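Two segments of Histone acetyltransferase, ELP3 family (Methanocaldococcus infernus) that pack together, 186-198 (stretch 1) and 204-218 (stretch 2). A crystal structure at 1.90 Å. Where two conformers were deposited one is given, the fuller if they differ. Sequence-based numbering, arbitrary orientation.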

# COMPACT_ATOMS: atom_id res chain seq x y z
N VAL A 186 -7.54 3.28 -10.57
CA VAL A 186 -6.20 3.86 -10.58
C VAL A 186 -5.20 3.04 -9.79
O VAL A 186 -3.99 3.28 -9.89
CB VAL A 186 -6.19 5.31 -10.04
CG1 VAL A 186 -7.11 6.18 -10.92
CG2 VAL A 186 -6.61 5.35 -8.57
N ALA A 187 -5.65 2.05 -9.03
CA ALA A 187 -4.77 1.20 -8.25
C ALA A 187 -5.52 -0.08 -7.92
O ALA A 187 -6.72 -0.05 -7.68
CB ALA A 187 -4.30 1.87 -6.95
N LEU A 188 -4.78 -1.18 -7.86
CA LEU A 188 -5.35 -2.48 -7.55
C LEU A 188 -4.40 -3.17 -6.59
O LEU A 188 -3.25 -3.44 -6.95
CB LEU A 188 -5.53 -3.33 -8.81
CG LEU A 188 -5.84 -4.83 -8.65
CD1 LEU A 188 -7.02 -5.03 -7.79
CD2 LEU A 188 -6.05 -5.48 -10.05
N CYS A 189 -4.89 -3.43 -5.38
CA CYS A 189 -4.09 -4.04 -4.33
C CYS A 189 -4.59 -5.45 -4.07
O CYS A 189 -5.79 -5.67 -3.91
CB CYS A 189 -4.15 -3.25 -3.03
SG CYS A 189 -3.08 -4.09 -1.72
N ILE A 190 -3.67 -6.41 -4.05
CA ILE A 190 -3.97 -7.81 -3.80
C ILE A 190 -3.28 -8.22 -2.51
O ILE A 190 -2.08 -7.99 -2.34
CB ILE A 190 -3.53 -8.70 -4.98
CG1 ILE A 190 -4.30 -8.29 -6.23
CG2 ILE A 190 -3.84 -10.20 -4.68
CD1 ILE A 190 -3.93 -9.07 -7.43
N GLU A 191 -4.04 -8.79 -1.58
CA GLU A 191 -3.46 -9.30 -0.35
C GLU A 191 -3.11 -10.76 -0.56
O GLU A 191 -3.88 -11.51 -1.18
CB GLU A 191 -4.45 -9.16 0.81
CG GLU A 191 -4.99 -7.74 0.99
CD GLU A 191 -5.88 -7.60 2.21
OE1 GLU A 191 -6.34 -8.63 2.74
OE2 GLU A 191 -6.10 -6.46 2.65
N THR A 192 -1.95 -11.17 -0.05
CA THR A 192 -1.56 -12.57 -0.24
C THR A 192 -0.63 -13.04 0.86
O THR A 192 0.05 -12.25 1.51
CB THR A 192 -0.87 -12.77 -1.60
OG1 THR A 192 -0.72 -14.18 -1.89
CG2 THR A 192 0.51 -12.09 -1.59
N ARG A 193 -0.61 -14.36 1.06
CA ARG A 193 0.35 -14.96 1.97
C ARG A 193 1.72 -14.95 1.30
O ARG A 193 1.81 -15.10 0.08
CB ARG A 193 -0.03 -16.40 2.33
CG ARG A 193 -1.43 -16.54 2.91
CD ARG A 193 -1.68 -17.99 3.36
NE ARG A 193 -3.08 -18.21 3.72
CZ ARG A 193 -3.50 -19.26 4.42
NH1 ARG A 193 -4.79 -19.38 4.71
NH2 ARG A 193 -2.64 -20.18 4.83
N PRO A 194 2.80 -14.74 2.07
CA PRO A 194 4.13 -14.64 1.44
C PRO A 194 4.50 -15.84 0.59
O PRO A 194 5.25 -15.68 -0.38
CB PRO A 194 5.07 -14.50 2.63
CG PRO A 194 4.21 -13.86 3.71
CD PRO A 194 2.85 -14.50 3.52
N ASP A 195 4.01 -17.04 0.91
CA ASP A 195 4.36 -18.23 0.13
C ASP A 195 3.47 -18.42 -1.10
O ASP A 195 3.69 -19.37 -1.85
CB ASP A 195 4.30 -19.48 1.01
CG ASP A 195 2.97 -19.65 1.72
OD1 ASP A 195 2.35 -18.64 2.10
OD2 ASP A 195 2.55 -20.81 1.91
N TYR A 196 2.47 -17.56 -1.31
CA TYR A 196 1.70 -17.52 -2.55
C TYR A 196 2.20 -16.41 -3.47
O TYR A 196 1.40 -15.74 -4.12
CB TYR A 196 0.21 -17.30 -2.29
CG TYR A 196 -0.54 -18.35 -1.53
CD1 TYR A 196 -0.06 -19.64 -1.44
CD2 TYR A 196 -1.75 -18.04 -0.90
CE1 TYR A 196 -0.77 -20.62 -0.71
CE2 TYR A 196 -2.45 -18.98 -0.19
CZ TYR A 196 -1.96 -20.27 -0.09
OH TYR A 196 -2.67 -21.20 0.62
N CYS A 197 3.50 -16.17 -3.54
CA CYS A 197 4.02 -15.03 -4.29
C CYS A 197 5.19 -15.44 -5.18
O CYS A 197 6.28 -14.86 -5.12
CB CYS A 197 4.45 -13.94 -3.32
SG CYS A 197 4.19 -12.38 -3.97
N SER A 198 4.95 -16.45 -6.01
CA SER A 198 5.93 -16.95 -6.96
C SER A 198 5.98 -16.05 -8.19
O SER A 198 5.12 -15.18 -8.41
CB SER A 198 5.55 -18.35 -7.42
OG SER A 198 4.28 -18.24 -8.07
N GLN A 204 0.67 -13.34 -13.06
CA GLN A 204 -0.80 -13.28 -13.08
C GLN A 204 -1.29 -11.97 -12.46
O GLN A 204 -2.19 -11.31 -13.00
CB GLN A 204 -1.36 -14.50 -12.35
CG GLN A 204 -2.82 -14.42 -11.98
CD GLN A 204 -3.77 -14.41 -13.17
OE1 GLN A 204 -3.37 -14.61 -14.32
NE2 GLN A 204 -5.03 -14.16 -12.89
N MET A 205 -0.68 -11.54 -11.36
CA MET A 205 -1.12 -10.30 -10.74
C MET A 205 -0.88 -9.12 -11.66
O MET A 205 -1.73 -8.23 -11.75
CB MET A 205 -0.43 -10.09 -9.40
CG MET A 205 -0.98 -11.05 -8.33
SD MET A 205 -0.30 -10.86 -6.69
CE MET A 205 1.38 -11.06 -7.03
N LEU A 206 0.26 -9.07 -12.35
CA LEU A 206 0.48 -8.03 -13.34
C LEU A 206 -0.55 -8.10 -14.47
O LEU A 206 -1.02 -7.07 -14.95
CB LEU A 206 1.90 -8.16 -13.91
CG LEU A 206 3.03 -7.79 -12.95
CD1 LEU A 206 4.37 -8.30 -13.45
CD2 LEU A 206 3.02 -6.30 -12.78
N LYS A 207 -0.90 -9.31 -14.92
CA LYS A 207 -1.94 -9.44 -15.95
C LYS A 207 -3.25 -8.81 -15.48
O LYS A 207 -3.97 -8.21 -16.28
CB LYS A 207 -2.15 -10.91 -16.30
CG LYS A 207 -2.95 -11.14 -17.59
CD LYS A 207 -3.25 -12.63 -17.81
CE LYS A 207 -4.47 -13.08 -17.02
NZ LYS A 207 -4.64 -14.55 -17.00
N LEU A 208 -3.57 -8.97 -14.21
CA LEU A 208 -4.81 -8.43 -13.67
C LEU A 208 -4.79 -6.90 -13.57
O LEU A 208 -5.85 -6.30 -13.40
CB LEU A 208 -5.08 -9.01 -12.29
CG LEU A 208 -5.28 -10.51 -12.18
CD1 LEU A 208 -5.34 -10.97 -10.74
CD2 LEU A 208 -6.54 -10.94 -12.93
N GLY A 209 -3.62 -6.28 -13.62
CA GLY A 209 -3.51 -4.85 -13.42
C GLY A 209 -3.10 -4.44 -12.02
O GLY A 209 -3.29 -3.27 -11.66
N ALA A 210 -2.55 -5.35 -11.23
CA ALA A 210 -2.17 -5.03 -9.87
C ALA A 210 -1.07 -3.98 -9.85
O ALA A 210 -0.19 -3.98 -10.71
CB ALA A 210 -1.68 -6.28 -9.12
N THR A 211 -1.12 -3.10 -8.86
CA THR A 211 -0.07 -2.13 -8.62
C THR A 211 0.53 -2.27 -7.24
O THR A 211 1.60 -1.69 -7.01
CB THR A 211 -0.63 -0.70 -8.77
OG1 THR A 211 -1.78 -0.54 -7.92
CG2 THR A 211 -1.07 -0.47 -10.25
N ARG A 212 -0.15 -2.95 -6.30
CA ARG A 212 0.34 -3.10 -4.94
C ARG A 212 0.05 -4.52 -4.47
O ARG A 212 -1.01 -5.06 -4.77
CB ARG A 212 -0.30 -2.09 -3.97
CG ARG A 212 0.25 -2.14 -2.54
CD ARG A 212 -0.46 -1.12 -1.64
NE ARG A 212 -1.72 -1.62 -1.11
CZ ARG A 212 -2.63 -0.87 -0.49
NH1 ARG A 212 -2.43 0.42 -0.33
NH2 ARG A 212 -3.75 -1.42 -0.04
N VAL A 213 1.00 -5.11 -3.74
CA VAL A 213 0.81 -6.42 -3.13
C VAL A 213 1.08 -6.31 -1.63
O VAL A 213 2.12 -5.79 -1.21
CB VAL A 213 1.72 -7.49 -3.77
CG1 VAL A 213 1.55 -8.85 -3.01
CG2 VAL A 213 1.42 -7.66 -5.21
N GLU A 214 0.12 -6.75 -0.83
CA GLU A 214 0.24 -6.73 0.62
C GLU A 214 0.54 -8.15 1.08
O GLU A 214 -0.26 -9.06 0.82
CB GLU A 214 -1.04 -6.23 1.29
CG GLU A 214 -0.89 -6.08 2.81
CD GLU A 214 -2.22 -5.88 3.53
OE1 GLU A 214 -2.54 -6.71 4.41
OE2 GLU A 214 -2.93 -4.91 3.21
N LEU A 215 1.68 -8.34 1.74
CA LEU A 215 2.12 -9.64 2.20
C LEU A 215 1.66 -9.83 3.64
O LEU A 215 1.86 -8.94 4.47
CB LEU A 215 3.65 -9.75 2.12
CG LEU A 215 4.24 -9.71 0.70
CD1 LEU A 215 5.80 -9.68 0.79
CD2 LEU A 215 3.77 -10.88 -0.14
N GLY A 216 1.04 -10.97 3.93
CA GLY A 216 0.70 -11.33 5.30
C GLY A 216 1.92 -11.77 6.09
O GLY A 216 2.06 -12.95 6.41
N VAL A 217 2.83 -10.83 6.38
CA VAL A 217 4.10 -11.17 7.03
C VAL A 217 3.87 -11.59 8.48
O VAL A 217 4.39 -12.62 8.93
CB VAL A 217 5.08 -9.99 6.93
CG1 VAL A 217 6.36 -10.31 7.66
CG2 VAL A 217 5.34 -9.63 5.46
N GLN A 218 3.12 -10.77 9.24
CA GLN A 218 2.80 -10.96 10.65
C GLN A 218 4.04 -10.78 11.51
O GLN A 218 4.05 -9.87 12.34
CB GLN A 218 2.18 -12.33 10.89
CG GLN A 218 1.12 -12.75 9.88
CD GLN A 218 0.10 -11.68 9.57
OE1 GLN A 218 0.02 -10.65 10.24
NE2 GLN A 218 -0.68 -11.93 8.53

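What fills the apolar centre of the contact? Ile190 is the most covered residue, with Leu188 close behind: its CA-to-CB bond rises from the sheet on the same face as Thr192, Val213 and Leu215, and with chi1 in m and chi2 in t its CD1 reaches the helix. CD1 lies 3.7 Å from Met205 CG and 4.1 Å from Leu208 CD1, and 4.0 Å from Ala210 CB in the loop that follows. Met205 and Leu208 point toward the strand, so flexible, unbranched and branched apolar chains close over the isoleucine. Beside them Leu188 brings its CD2 to 4.3 Å from Leu208 CB.

How does the packing continue along that face? Thr192 turns its methyl inward, with CG2 3.7 Å from Val213 CG1 and 3.8 Å from Leu215 CD2, so a β-branched residue serves here as a small apolar one. Beyond the strand, Cys197 SG sits 4.1 Å from Leu215 CD2 and 4.4 Å from Met205 CE, linking the loop to both strand and helix. Pro194 adds its ring, CG lying 4.4 Å from Leu215 CB. Altogether the two stretches bury 865 Å² between them.

What ties the backbones together? The strands run parallel, their axes 4.7 Å apart at closest approach, and hydrogen bonds alternate between them. Arg212 N donates to Leu188 O (3.2 Å), Ile190 N to Arg212 O (3.1 Å), Glu214 N to Ile190 O (2.9 Å), Thr192 N to Glu214 O (2.8 Å) and Gly216 N to Thr192 O (2.9 Å). Ile190 and Thr192 on one strand, and Arg212 and Glu214 on the other, each use both N and O across the pair, the alternation expected of parallel strands.

How is the turn from helix to strand fitted in? Gly209, just past the helix, forms a Schellman motif at positive phi, where a CB would be jammed against the preceding carbonyl O; glycine avoids this. Two residues on, Thr211 joins the start of the pairing: Leu188 N donates to Thr211 OG1 at 3.1 Å, while Thr211 N donates to Leu188 O at 2.9 Å. The threonine thus meets Leu188 with its hydroxyl as acceptor and its backbone N as donor.

What lies at the polar edge? Cys189, Glu191, Arg212 and Glu214 share the other face of the sheet. Glu191 OE2 and Glu214 OE2 come within 3.6 Å, a pairing of like charges that adds no evident attraction, though Glu214 OE2 is hydrogen-bonded elsewhere in the structure. Arg212 is poorly ordered, and its NE is buried by the contact without a hydrogen-bonding partner.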